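Local coordinates for protein ribose transcriptional regulator (Enterococcus faecium DO, PDB 4RK1) that binds ribose between the two lobes of its sugar-binding domain and probably controls transcription as a DNA-binding repressor of the LacI family, at residues M118-L123 and S215-D220; D109-Y114 and L266-E271; I162-Q167 and T177-D182; I17-F22 and A190-L195. All coordinates share one frame; numbering follows the deposited sequence.

Interaction 1 (M118-L123 and S215-D220); sequences MHLLSL and SIIGYD. With RIB (alpha-D-ribofuranose), chain K.
Leu120 lays its forked end against the strand, one methyl on each of two alternate residues. The apolar part comes first: CD1 of Leu120 sits 3.8 Å from CG2 of Ile217, with the two side chains at a slant to each other, while CD2 of Leu120 rests 4.1 Å from CB of Ser215. Ile217 has CG1 anti to its backbone N (chi1 179°), which leaves the CG2 branch to take up Leu120; Ile216 between them faces the other way, onto helix 193-205.

Beside this patch, Ser215 OG is bonded to the backbone N of Ala277. Within 118-123, Ser122 OG bonds back to His119 O at 2.7 Å, a bond internal to that segment, and Leu123 N reaches the same oxygen from the same face of its carbonyl plane.

Sugar binding belongs to the far end of 215-220, where O3 of the ribose donates to Asp220 OD1 at 2.6 Å. A helix packed on one face of a parallel strand followed, just past its C-terminal end, by a ligand residue is the usual build of an alpha/beta lobe in the periplasmic-binding-protein fold, which LacI-type sugar domains share.

Interaction 2 (D109-Y114 and L266-E271); sequences DFRGGY and LPVRFE. Unlike the reference sequence in segment 266-271: Phe270 (reference Leu).
Val268 touches the first turn of helix 109-122 at Gly112, the point where the two backbones come nearest, with CA atoms 6.1 Å apart. The segment 266-271 arrives there after Leu266, which is still paired through its backbone with Arg106 and lies on Pro238. Pro267 follows and carries the chain into the short break in strand 263-271.

At Val268 the side chain points at the helix. Its CG2 methyl reaches 3.7 Å from Gly112 CA and equally close to Gly112 N, so it rests directly on the helix backbone. With chi1 at -63°, CG1 stands anti to the carbonyl carbon and CG2 falls between the backbone N and that carbon, the branch that meets the glycine. The same methyl grazes the aliphatic part of Arg111, 4.3 Å from its CG. The contact is small, 106 Å² over both sides, and purely van der Waals.

From Arg269 the chain is strand again, pairing with Ala236. Phe270, which differs from the reference sequence, turns its ring to His119 further along the helix, and Glu271 pairs with Thr234.

Among the neighbours of helix 109-122 are strand 263-271, with Ile235 of strand 233-236 and Tyr219 also against Val268, and helix 138-153, which Asp109 joins through a salt bridge to Arg143 and Tyr114 through packing on Ala150.

Interaction 3 (I162-Q167 and T177-D182); sequences ILLPTQ and TAELLD
Leu164 fills the gap between strand 161-166 and helix 177-182, its two methyls parting to meet successive helix residues. Ahead of it, Ile162 fixes the strand by backbone bonds to Ile128 and Leu130, and Leu163 turns to the other face of the sheet, onto Tyr132.

Leu164 itself points at the helix, with CG anti to the carbonyl carbon (chi1 -57°). CD1 of Leu164 lies 4.0 Å from CB of Leu180, and the two leucine side chains cross nearly at right angles. CD2 takes the other neighbour, Glu179, lying 3.8 Å from its CB and 3.5 Å from its OE1. Leu164 and Glu179 run past one another in opposite directions: the glutamate, extended beyond CG, reaches back toward the strand along the leucine.

That reach gives the acid a polar partner. Pro165 has its CB turned away from the helix, but its carbonyl oxygen takes a hydrogen bond from a water at 2.8 Å, and the same water donates to Glu179 OE1 at 2.6 Å. One oxygen of the carboxylate is therefore tied to the strand backbone through a single water. Next along, Thr166 OG1 is bonded to Gly172 O, fastening the strand end to helix 170-175.

Leu180 also lies on Ala129 of strand 128-133 and on Leu199 of helix 193-205. From edge strand 161-166 the chain passes through helices 170-175 and 177-182 into the parallel strand 187-190, beyond 128-133: a beta-alpha-beta crossover that skips one strand, in an alpha/beta lobe of the periplasmic-binding-protein fold.

Interaction 4 (I17-F22 and A190-L195); sequences ITNPFF and ALNDEL. With RIB (alpha-D-ribofuranose), chain K.
Asn192 and Asn19 come near each other at the ribose from opposite sides of the cleft, ND2 to ND2 at 3.6 Å, a contact and not a bond. Asn192 ND2 donates to O5 of the sugar at 2.9 Å, with an N-H...O angle of 156°. On the other wall, Phe21 offers a ring face to the sugar: C2 of the ribose stands 3.4 Å above the plane, shifted toward the rim. Phe22 approaches C1 with its CZ, and its own ring takes Phe21 CD2 over the centre of one face, so the two aromatic groups brace each other.

Both asparagines also cap helices, so each lobe of this periplasmic-binding-protein fold presents a helix N-terminus to the ligand cleft. Asn192 OD1 accepts from Leu195 N at 2.9 Å, almost straight at 173°, which fixes the amide with its NH2 facing the sugar. Asn19 OD1 accepts from Phe21 N, a donor well above its carbonyl plane.

Beyond the caps, Glu194 spans toward the other lobe. Its OE2 meets Pro20 CD at 3.4 Å, and its CG passes 4.0 Å from Asn19 OD1. A bend at chi2 (-81°) turns the carboxylate, whose OE1 forms a salt bridge with Lys170.

Interactions 1 and 2 share helix 109-122 and sit about 12 Å apart between centres, touching where Phe270 meets His119 and Ile217. Interaction 3 lies about 17 Å from interaction 1 between centres, on the outermost strand, 161-166, of the sheet that strands 215-218 and 263-271 also belong to. In sequence it is nested inside the other three, while interaction 4 alternates with 1 and 2. Interaction 4 spans the cleft and joins the two lobes. Interaction 1 reaches it through a probable backbone bond from Ala190 to Ile217, and both touch ribose. Interactions 1 to 3 pack helices on the sheet, 109-122 on one face and 177-182 on the other; just past its strand ends Asn192 and Asp220 reach the sugar.

Interaction 1 (M118-L123 and S215-D220)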
# COMPACT_ATOMS: atom_id res chain seq x y z
N MSE B 118 -18.64 -0.41 21.96
CA MSE B 118 -18.81 0.30 23.24
C MSE B 118 -18.58 1.78 23.06
O MSE B 118 -19.26 2.61 23.69
CB MSE B 118 -17.92 -0.26 24.35
CG MSE B 118 -18.22 -1.72 24.71
SE MSE B 118 -20.01 -2.00 25.52
CE MSE B 118 -19.52 -1.26 27.29
N HIS B 119 -17.64 2.15 22.19
CA HIS B 119 -17.37 3.55 21.91
C HIS B 119 -18.57 4.25 21.25
O HIS B 119 -19.03 5.31 21.72
CB HIS B 119 -16.13 3.70 21.03
CG HIS B 119 -15.82 5.12 20.67
ND1 HIS B 119 -15.37 6.04 21.58
CD2 HIS B 119 -15.90 5.77 19.48
CE1 HIS B 119 -15.18 7.20 20.98
NE2 HIS B 119 -15.50 7.07 19.71
N LEU B 120 -19.08 3.68 20.16
CA LEU B 120 -20.24 4.25 19.47
C LEU B 120 -21.47 4.31 20.38
O LEU B 120 -22.21 5.30 20.37
CB LEU B 120 -20.57 3.45 18.20
CG LEU B 120 -19.59 3.61 17.01
CD1 LEU B 120 -20.00 2.72 15.85
CD2 LEU B 120 -19.50 5.05 16.55
N LEU B 121 -21.70 3.25 21.15
CA LEU B 121 -22.85 3.19 22.05
C LEU B 121 -22.71 4.18 23.21
O LEU B 121 -23.69 4.80 23.59
CB LEU B 121 -23.06 1.78 22.58
CG LEU B 121 -23.44 0.76 21.51
CD1 LEU B 121 -23.13 -0.67 21.96
CD2 LEU B 121 -24.90 0.90 21.10
N SER B 122 -21.50 4.38 23.73
CA SER B 122 -21.28 5.38 24.78
C SER B 122 -21.60 6.79 24.29
O SER B 122 -21.95 7.66 25.08
CB SER B 122 -19.84 5.37 25.28
OG SER B 122 -18.97 5.93 24.31
N LEU B 123 -21.48 6.99 22.98
CA LEU B 123 -21.78 8.29 22.37
C LEU B 123 -23.27 8.49 22.08
O LEU B 123 -23.68 9.57 21.65
CB LEU B 123 -20.96 8.47 21.09
CG LEU B 123 -19.45 8.63 21.31
CD1 LEU B 123 -18.73 8.52 19.98
CD2 LEU B 123 -19.11 9.94 22.01
N SER B 215 -20.89 9.42 12.63
CA SER B 215 -19.73 8.98 13.41
C SER B 215 -19.20 7.72 12.75
O SER B 215 -19.95 6.80 12.46
CB SER B 215 -20.10 8.71 14.86
OG SER B 215 -20.24 9.92 15.59
N ILE B 216 -17.90 7.68 12.49
CA ILE B 216 -17.29 6.51 11.86
C ILE B 216 -16.10 6.02 12.67
O ILE B 216 -15.22 6.81 13.03
CB ILE B 216 -16.83 6.82 10.42
CG1 ILE B 216 -18.03 7.30 9.58
CG2 ILE B 216 -16.20 5.58 9.80
CD1 ILE B 216 -17.64 7.92 8.26
N ILE B 217 -16.09 4.72 12.96
CA ILE B 217 -14.91 4.07 13.51
C ILE B 217 -14.44 2.95 12.57
O ILE B 217 -15.25 2.18 12.06
CB ILE B 217 -15.14 3.56 14.96
CG1 ILE B 217 -13.88 2.85 15.48
CG2 ILE B 217 -16.32 2.60 15.04
CD1 ILE B 217 -13.90 2.61 16.96
N GLY B 218 -13.13 2.92 12.32
CA GLY B 218 -12.52 1.94 11.43
C GLY B 218 -11.80 0.83 12.19
O GLY B 218 -12.07 0.57 13.36
N TYR B 219 -10.87 0.18 11.50
CA TYR B 219 -10.11 -0.93 12.10
C TYR B 219 -8.79 -1.10 11.38
O TYR B 219 -8.76 -1.21 10.14
CB TYR B 219 -10.91 -2.25 12.04
CG TYR B 219 -10.58 -3.23 13.15
CD1 TYR B 219 -9.42 -4.00 13.10
CD2 TYR B 219 -11.43 -3.37 14.25
CE1 TYR B 219 -9.11 -4.90 14.12
CE2 TYR B 219 -11.14 -4.26 15.27
CZ TYR B 219 -9.99 -5.03 15.21
OH TYR B 219 -9.72 -5.89 16.26
N ASP B 220 -7.72 -1.11 12.19
CA ASP B 220 -6.31 -1.44 11.83
C ASP B 220 -5.35 -0.40 12.39
O ASP B 220 -4.32 -0.75 12.94
CB ASP B 220 -6.04 -1.56 10.33
CG ASP B 220 -6.59 -2.83 9.72
OD1 ASP B 220 -7.00 -3.76 10.47
OD2 ASP B 220 -6.63 -2.88 8.47
O5 RIB K . -7.25 -4.32 6.66
C5 RIB K . -7.23 -5.63 6.07
C4 RIB K . -7.87 -6.54 7.01
O4 RIB K . -7.85 -7.89 6.51
C3 RIB K . -6.99 -6.33 8.24
O3 RIB K . -7.87 -5.86 9.25
C2 RIB K . -6.36 -7.69 8.46
O2 RIB K . -6.47 -8.14 9.80
C1 RIB K . -6.97 -8.62 7.38
O1 RIB K . -7.59 -9.76 7.93

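Interaction 2 (D109-Y114 and L266-E271)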
# COMPACT_ATOMS: atom_id res chain seq x y z
N ASP B 109 -9.29 -9.80 17.94
CA ASP B 109 -10.37 -9.31 17.10
C ASP B 109 -11.69 -9.10 17.85
O ASP B 109 -12.35 -8.08 17.65
CB ASP B 109 -10.60 -10.29 15.95
CG ASP B 109 -9.42 -10.34 15.00
OD1 ASP B 109 -9.17 -9.32 14.34
OD2 ASP B 109 -8.73 -11.38 14.94
N PHE B 110 -12.07 -10.07 18.68
CA PHE B 110 -13.33 -9.97 19.45
C PHE B 110 -13.29 -8.71 20.33
O PHE B 110 -14.23 -7.89 20.32
CB PHE B 110 -13.54 -11.22 20.32
CG PHE B 110 -14.87 -11.26 21.03
CD1 PHE B 110 -15.02 -10.65 22.27
CD2 PHE B 110 -15.96 -11.90 20.47
CE1 PHE B 110 -16.24 -10.67 22.93
CE2 PHE B 110 -17.18 -11.94 21.14
CZ PHE B 110 -17.32 -11.32 22.36
N ARG B 111 -12.20 -8.55 21.05
CA ARG B 111 -12.01 -7.37 21.89
C ARG B 111 -12.09 -6.09 21.08
O ARG B 111 -12.74 -5.14 21.49
CB ARG B 111 -10.66 -7.46 22.62
CG ARG B 111 -10.28 -6.25 23.45
CD ARG B 111 -11.17 -6.05 24.66
NE ARG B 111 -10.70 -4.94 25.50
CZ ARG B 111 -11.34 -4.48 26.58
NH1 ARG B 111 -12.48 -5.03 26.97
NH2 ARG B 111 -10.83 -3.47 27.26
N GLY B 112 -11.41 -6.05 19.93
CA GLY B 112 -11.43 -4.86 19.10
C GLY B 112 -12.83 -4.48 18.63
O GLY B 112 -13.20 -3.31 18.66
N GLY B 113 -13.61 -5.47 18.19
CA GLY B 113 -14.99 -5.20 17.79
C GLY B 113 -15.83 -4.71 18.97
O GLY B 113 -16.64 -3.79 18.85
N TYR B 114 -15.61 -5.32 20.12
CA TYR B 114 -16.27 -4.89 21.36
C TYR B 114 -15.92 -3.45 21.70
O TYR B 114 -16.81 -2.65 22.02
CB TYR B 114 -15.85 -5.81 22.50
CG TYR B 114 -16.43 -5.46 23.84
CD1 TYR B 114 -17.73 -5.82 24.18
CD2 TYR B 114 -15.65 -4.80 24.80
CE1 TYR B 114 -18.25 -5.53 25.43
CE2 TYR B 114 -16.18 -4.50 26.06
CZ TYR B 114 -17.47 -4.87 26.36
OH TYR B 114 -18.00 -4.59 27.59
N LEU B 266 -1.75 -10.92 20.45
CA LEU B 266 -1.34 -9.55 20.75
C LEU B 266 -2.59 -8.70 20.94
O LEU B 266 -3.63 -8.97 20.31
CB LEU B 266 -0.49 -8.99 19.61
CG LEU B 266 0.74 -9.82 19.21
CD1 LEU B 266 1.40 -9.19 17.99
CD2 LEU B 266 1.73 -9.94 20.35
N PRO B 267 -2.51 -7.70 21.82
CA PRO B 267 -3.67 -6.89 22.11
C PRO B 267 -3.90 -5.84 21.04
O PRO B 267 -2.98 -5.47 20.31
CB PRO B 267 -3.29 -6.22 23.44
CG PRO B 267 -1.81 -6.05 23.32
CD PRO B 267 -1.36 -7.32 22.67
N VAL B 268 -5.12 -5.35 20.98
CA VAL B 268 -5.47 -4.21 20.14
C VAL B 268 -5.66 -3.05 21.08
O VAL B 268 -5.61 -3.22 22.30
CB VAL B 268 -6.74 -4.47 19.31
CG1 VAL B 268 -6.51 -5.62 18.35
CG2 VAL B 268 -7.94 -4.73 20.20
N ARG B 269 -5.89 -1.86 20.53
CA ARG B 269 -6.28 -0.74 21.37
C ARG B 269 -7.03 0.32 20.62
O ARG B 269 -6.90 0.48 19.41
CB ARG B 269 -5.08 -0.09 22.05
CG ARG B 269 -4.07 0.53 21.12
CD ARG B 269 -2.74 0.75 21.85
NE ARG B 269 -2.19 -0.52 22.34
CZ ARG B 269 -2.26 -0.97 23.60
NH1 ARG B 269 -1.74 -2.15 23.90
NH2 ARG B 269 -2.85 -0.26 24.56
N PHE B 270 -7.80 1.07 21.38
CA PHE B 270 -8.67 2.06 20.83
C PHE B 270 -7.85 3.30 20.54
O PHE B 270 -7.07 3.74 21.39
CB PHE B 270 -9.76 2.38 21.83
CG PHE B 270 -10.77 3.31 21.29
CD1 PHE B 270 -11.70 2.87 20.38
CD2 PHE B 270 -10.75 4.64 21.64
CE1 PHE B 270 -12.63 3.73 19.85
CE2 PHE B 270 -11.68 5.51 21.12
CZ PHE B 270 -12.62 5.05 20.23
N GLU B 271 -7.98 3.84 19.33
CA GLU B 271 -7.27 5.07 18.95
C GLU B 271 -8.31 6.14 18.70
O GLU B 271 -8.94 6.18 17.64
CB GLU B 271 -6.39 4.87 17.71
CG GLU B 271 -5.26 3.88 17.88
CD GLU B 271 -4.20 4.34 18.87
OE1 GLU B 271 -4.12 5.54 19.15
OE2 GLU B 271 -3.45 3.48 19.39

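Interaction 3 (I162-Q167 and T177-D182)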
# COMPACT_ATOMS: atom_id res chain seq x y z
N ILE B 162 -27.71 -2.00 10.89
CA ILE B 162 -27.86 -1.90 9.44
C ILE B 162 -26.65 -2.59 8.82
O ILE B 162 -25.52 -2.12 8.94
CB ILE B 162 -27.95 -0.42 8.98
CG1 ILE B 162 -28.98 0.36 9.80
CG2 ILE B 162 -28.27 -0.35 7.49
CD1 ILE B 162 -30.34 -0.30 9.89
N LEU B 163 -26.89 -3.72 8.17
CA LEU B 163 -25.83 -4.52 7.56
C LEU B 163 -25.53 -4.02 6.16
O LEU B 163 -26.39 -4.04 5.29
CB LEU B 163 -26.24 -6.00 7.51
CG LEU B 163 -26.55 -6.64 8.86
CD1 LEU B 163 -26.96 -8.10 8.69
CD2 LEU B 163 -25.36 -6.52 9.81
N LEU B 164 -24.29 -3.58 5.93
CA LEU B 164 -23.88 -3.10 4.61
C LEU B 164 -22.68 -3.89 4.09
O LEU B 164 -21.55 -3.38 4.08
CB LEU B 164 -23.57 -1.60 4.67
CG LEU B 164 -24.69 -0.70 5.17
CD1 LEU B 164 -24.20 0.73 5.28
CD2 LEU B 164 -25.91 -0.76 4.27
N PRO B 165 -22.92 -5.14 3.66
CA PRO B 165 -21.85 -5.94 3.08
C PRO B 165 -21.37 -5.35 1.76
O PRO B 165 -22.17 -4.81 1.00
CB PRO B 165 -22.49 -7.31 2.87
CG PRO B 165 -23.95 -7.05 2.79
CD PRO B 165 -24.21 -5.87 3.67
N THR B 166 -20.07 -5.43 1.50
CA THR B 166 -19.48 -4.84 0.31
C THR B 166 -18.13 -5.51 0.00
O THR B 166 -17.77 -6.49 0.64
CB THR B 166 -19.38 -3.30 0.44
OG1 THR B 166 -19.05 -2.71 -0.83
CG2 THR B 166 -18.37 -2.87 1.51
N GLN B 167 -17.42 -4.99 -0.99
CA GLN B 167 -16.07 -5.48 -1.30
C GLN B 167 -15.11 -4.90 -0.27
O GLN B 167 -15.30 -3.78 0.19
CB GLN B 167 -15.65 -5.07 -2.72
CG GLN B 167 -16.42 -5.76 -3.84
CD GLN B 167 -17.81 -5.18 -4.06
OE1 GLN B 167 -17.99 -3.96 -4.09
NE2 GLN B 167 -18.80 -6.06 -4.23
N THR B 177 -22.13 3.82 0.18
CA THR B 177 -22.53 5.11 0.74
C THR B 177 -24.00 5.45 0.52
O THR B 177 -24.65 5.96 1.42
CB THR B 177 -21.69 6.27 0.16
OG1 THR B 177 -20.30 6.01 0.34
CG2 THR B 177 -22.06 7.57 0.84
N ALA B 178 -24.51 5.19 -0.68
CA ALA B 178 -25.92 5.47 -1.00
C ALA B 178 -26.86 4.69 -0.08
O ALA B 178 -27.83 5.23 0.44
CB ALA B 178 -26.21 5.14 -2.47
N GLU B 179 -26.56 3.41 0.12
CA GLU B 179 -27.32 2.60 1.08
C GLU B 179 -27.22 3.18 2.50
O GLU B 179 -28.21 3.21 3.22
CB GLU B 179 -26.82 1.16 1.08
CG GLU B 179 -27.19 0.37 -0.17
CD GLU B 179 -26.54 -1.00 -0.20
OE1 GLU B 179 -25.92 -1.39 0.80
OE2 GLU B 179 -26.65 -1.69 -1.24
N LEU B 180 -26.04 3.63 2.89
CA LEU B 180 -25.89 4.24 4.21
C LEU B 180 -26.77 5.47 4.34
O LEU B 180 -27.46 5.66 5.36
CB LEU B 180 -24.44 4.61 4.48
CG LEU B 180 -24.17 5.33 5.80
CD1 LEU B 180 -24.44 4.42 6.99
CD2 LEU B 180 -22.74 5.85 5.83
N LEU B 181 -26.74 6.33 3.32
CA LEU B 181 -27.52 7.57 3.34
C LEU B 181 -29.04 7.31 3.39
O LEU B 181 -29.79 8.07 3.98
CB LEU B 181 -27.17 8.44 2.13
CG LEU B 181 -25.75 9.00 2.13
CD1 LEU B 181 -25.38 9.49 0.75
CD2 LEU B 181 -25.58 10.11 3.16
N ASP B 182 -29.47 6.22 2.78
CA ASP B 182 -30.89 5.85 2.81
C ASP B 182 -31.32 5.13 4.09
O ASP B 182 -32.52 4.92 4.30
CB ASP B 182 -31.24 5.03 1.56
CG ASP B 182 -31.38 5.89 0.32
OD1 ASP B 182 -31.62 7.11 0.45
OD2 ASP B 182 -31.24 5.35 -0.79
O HOH W 1 -24.73 -3.68 1.07

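Interaction 4 (I17-F22 and A190-L195)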
# COMPACT_ATOMS: atom_id res chain seq x y z
N ILE B 17 -1.91 -7.44 -1.22
CA ILE B 17 -0.75 -6.53 -1.10
C ILE B 17 -1.08 -5.04 -1.28
O ILE B 17 -0.33 -4.18 -0.82
CB ILE B 17 0.41 -6.95 -2.05
CG1 ILE B 17 1.71 -6.22 -1.69
CG2 ILE B 17 0.05 -6.71 -3.51
CD1 ILE B 17 2.10 -6.30 -0.22
N THR B 18 -2.22 -4.71 -1.89
CA THR B 18 -2.59 -3.30 -2.04
C THR B 18 -3.13 -2.67 -0.75
O THR B 18 -3.29 -1.46 -0.67
CB THR B 18 -3.63 -3.09 -3.17
OG1 THR B 18 -4.88 -3.67 -2.79
CG2 THR B 18 -3.14 -3.72 -4.45
N ASN B 19 -3.40 -3.48 0.26
CA ASN B 19 -3.85 -2.96 1.55
C ASN B 19 -2.63 -2.62 2.40
O ASN B 19 -1.79 -3.49 2.62
CB ASN B 19 -4.70 -4.01 2.24
CG ASN B 19 -5.28 -3.54 3.56
OD1 ASN B 19 -4.84 -2.56 4.18
ND2 ASN B 19 -6.27 -4.26 4.00
N PRO B 20 -2.53 -1.37 2.87
CA PRO B 20 -1.37 -1.00 3.70
C PRO B 20 -1.13 -1.88 4.93
O PRO B 20 0.02 -2.00 5.40
CB PRO B 20 -1.68 0.45 4.11
CG PRO B 20 -2.57 0.95 3.04
CD PRO B 20 -3.43 -0.22 2.65
N PHE B 21 -2.19 -2.49 5.47
CA PHE B 21 -2.04 -3.46 6.54
C PHE B 21 -1.02 -4.54 6.17
O PHE B 21 -0.12 -4.83 6.95
CB PHE B 21 -3.40 -4.11 6.91
CG PHE B 21 -3.28 -5.17 7.95
CD1 PHE B 21 -3.27 -4.83 9.30
CD2 PHE B 21 -3.09 -6.50 7.60
CE1 PHE B 21 -3.11 -5.80 10.27
CE2 PHE B 21 -2.92 -7.47 8.57
CZ PHE B 21 -2.94 -7.12 9.91
N PHE B 22 -1.15 -5.12 4.98
CA PHE B 22 -0.29 -6.24 4.59
C PHE B 22 1.09 -5.80 4.16
O PHE B 22 2.05 -6.55 4.36
CB PHE B 22 -0.96 -7.11 3.54
CG PHE B 22 -2.15 -7.83 4.07
CD1 PHE B 22 -1.98 -8.82 5.01
CD2 PHE B 22 -3.43 -7.48 3.68
CE1 PHE B 22 -3.07 -9.47 5.55
CE2 PHE B 22 -4.52 -8.13 4.20
CZ PHE B 22 -4.34 -9.12 5.15
N ALA B 190 -16.78 0.46 10.37
CA ALA B 190 -16.16 -0.07 9.16
C ALA B 190 -15.13 -1.11 9.56
O ALA B 190 -14.28 -0.83 10.39
CB ALA B 190 -15.50 1.05 8.36
N LEU B 191 -15.20 -2.29 8.96
CA LEU B 191 -14.39 -3.41 9.46
C LEU B 191 -12.89 -3.33 9.09
O LEU B 191 -12.09 -4.15 9.55
CB LEU B 191 -15.00 -4.75 9.08
CG LEU B 191 -16.01 -5.32 10.10
CD1 LEU B 191 -15.29 -5.75 11.38
CD2 LEU B 191 -17.11 -4.35 10.44
N ASN B 192 -12.53 -2.36 8.27
CA ASN B 192 -11.14 -1.89 8.20
C ASN B 192 -11.07 -0.43 7.78
O ASN B 192 -12.08 0.18 7.41
CB ASN B 192 -10.22 -2.80 7.35
CG ASN B 192 -10.40 -2.65 5.85
OD1 ASN B 192 -11.27 -1.93 5.35
ND2 ASN B 192 -9.55 -3.35 5.11
N ASP B 193 -9.87 0.13 7.89
CA ASP B 193 -9.67 1.55 7.61
C ASP B 193 -9.93 1.89 6.13
O ASP B 193 -10.46 2.96 5.82
CB ASP B 193 -8.27 1.98 8.04
CG ASP B 193 -8.08 1.94 9.57
OD1 ASP B 193 -9.08 2.02 10.33
OD2 ASP B 193 -6.91 1.84 10.01
N GLU B 194 -9.57 0.98 5.24
CA GLU B 194 -9.80 1.19 3.81
C GLU B 194 -11.29 1.40 3.51
O GLU B 194 -11.66 2.35 2.83
CB GLU B 194 -9.24 0.03 3.01
CG GLU B 194 -7.72 -0.05 3.09
CD GLU B 194 -7.03 0.92 2.15
OE1 GLU B 194 -7.27 0.82 0.93
OE2 GLU B 194 -6.24 1.75 2.63
N LEU B 195 -12.13 0.53 4.05
CA LEU B 195 -13.58 0.71 3.98
C LEU B 195 -13.99 2.09 4.50
O LEU B 195 -14.80 2.77 3.88
CB LEU B 195 -14.31 -0.37 4.76
CG LEU B 195 -14.36 -1.75 4.10
CD1 LEU B 195 -14.85 -2.78 5.11
CD2 LEU B 195 -15.28 -1.76 2.87
O5 RIB K . -7.25 -4.32 6.66
C5 RIB K . -7.23 -5.63 6.07
C4 RIB K . -7.87 -6.54 7.01
O4 RIB K . -7.85 -7.89 6.51
C3 RIB K . -6.99 -6.33 8.24
O3 RIB K . -7.87 -5.86 9.25
C2 RIB K . -6.36 -7.69 8.46
O2 RIB K . -6.47 -8.14 9.80
C1 RIB K . -6.97 -8.62 7.38
O1 RIB K . -7.59 -9.76 7.93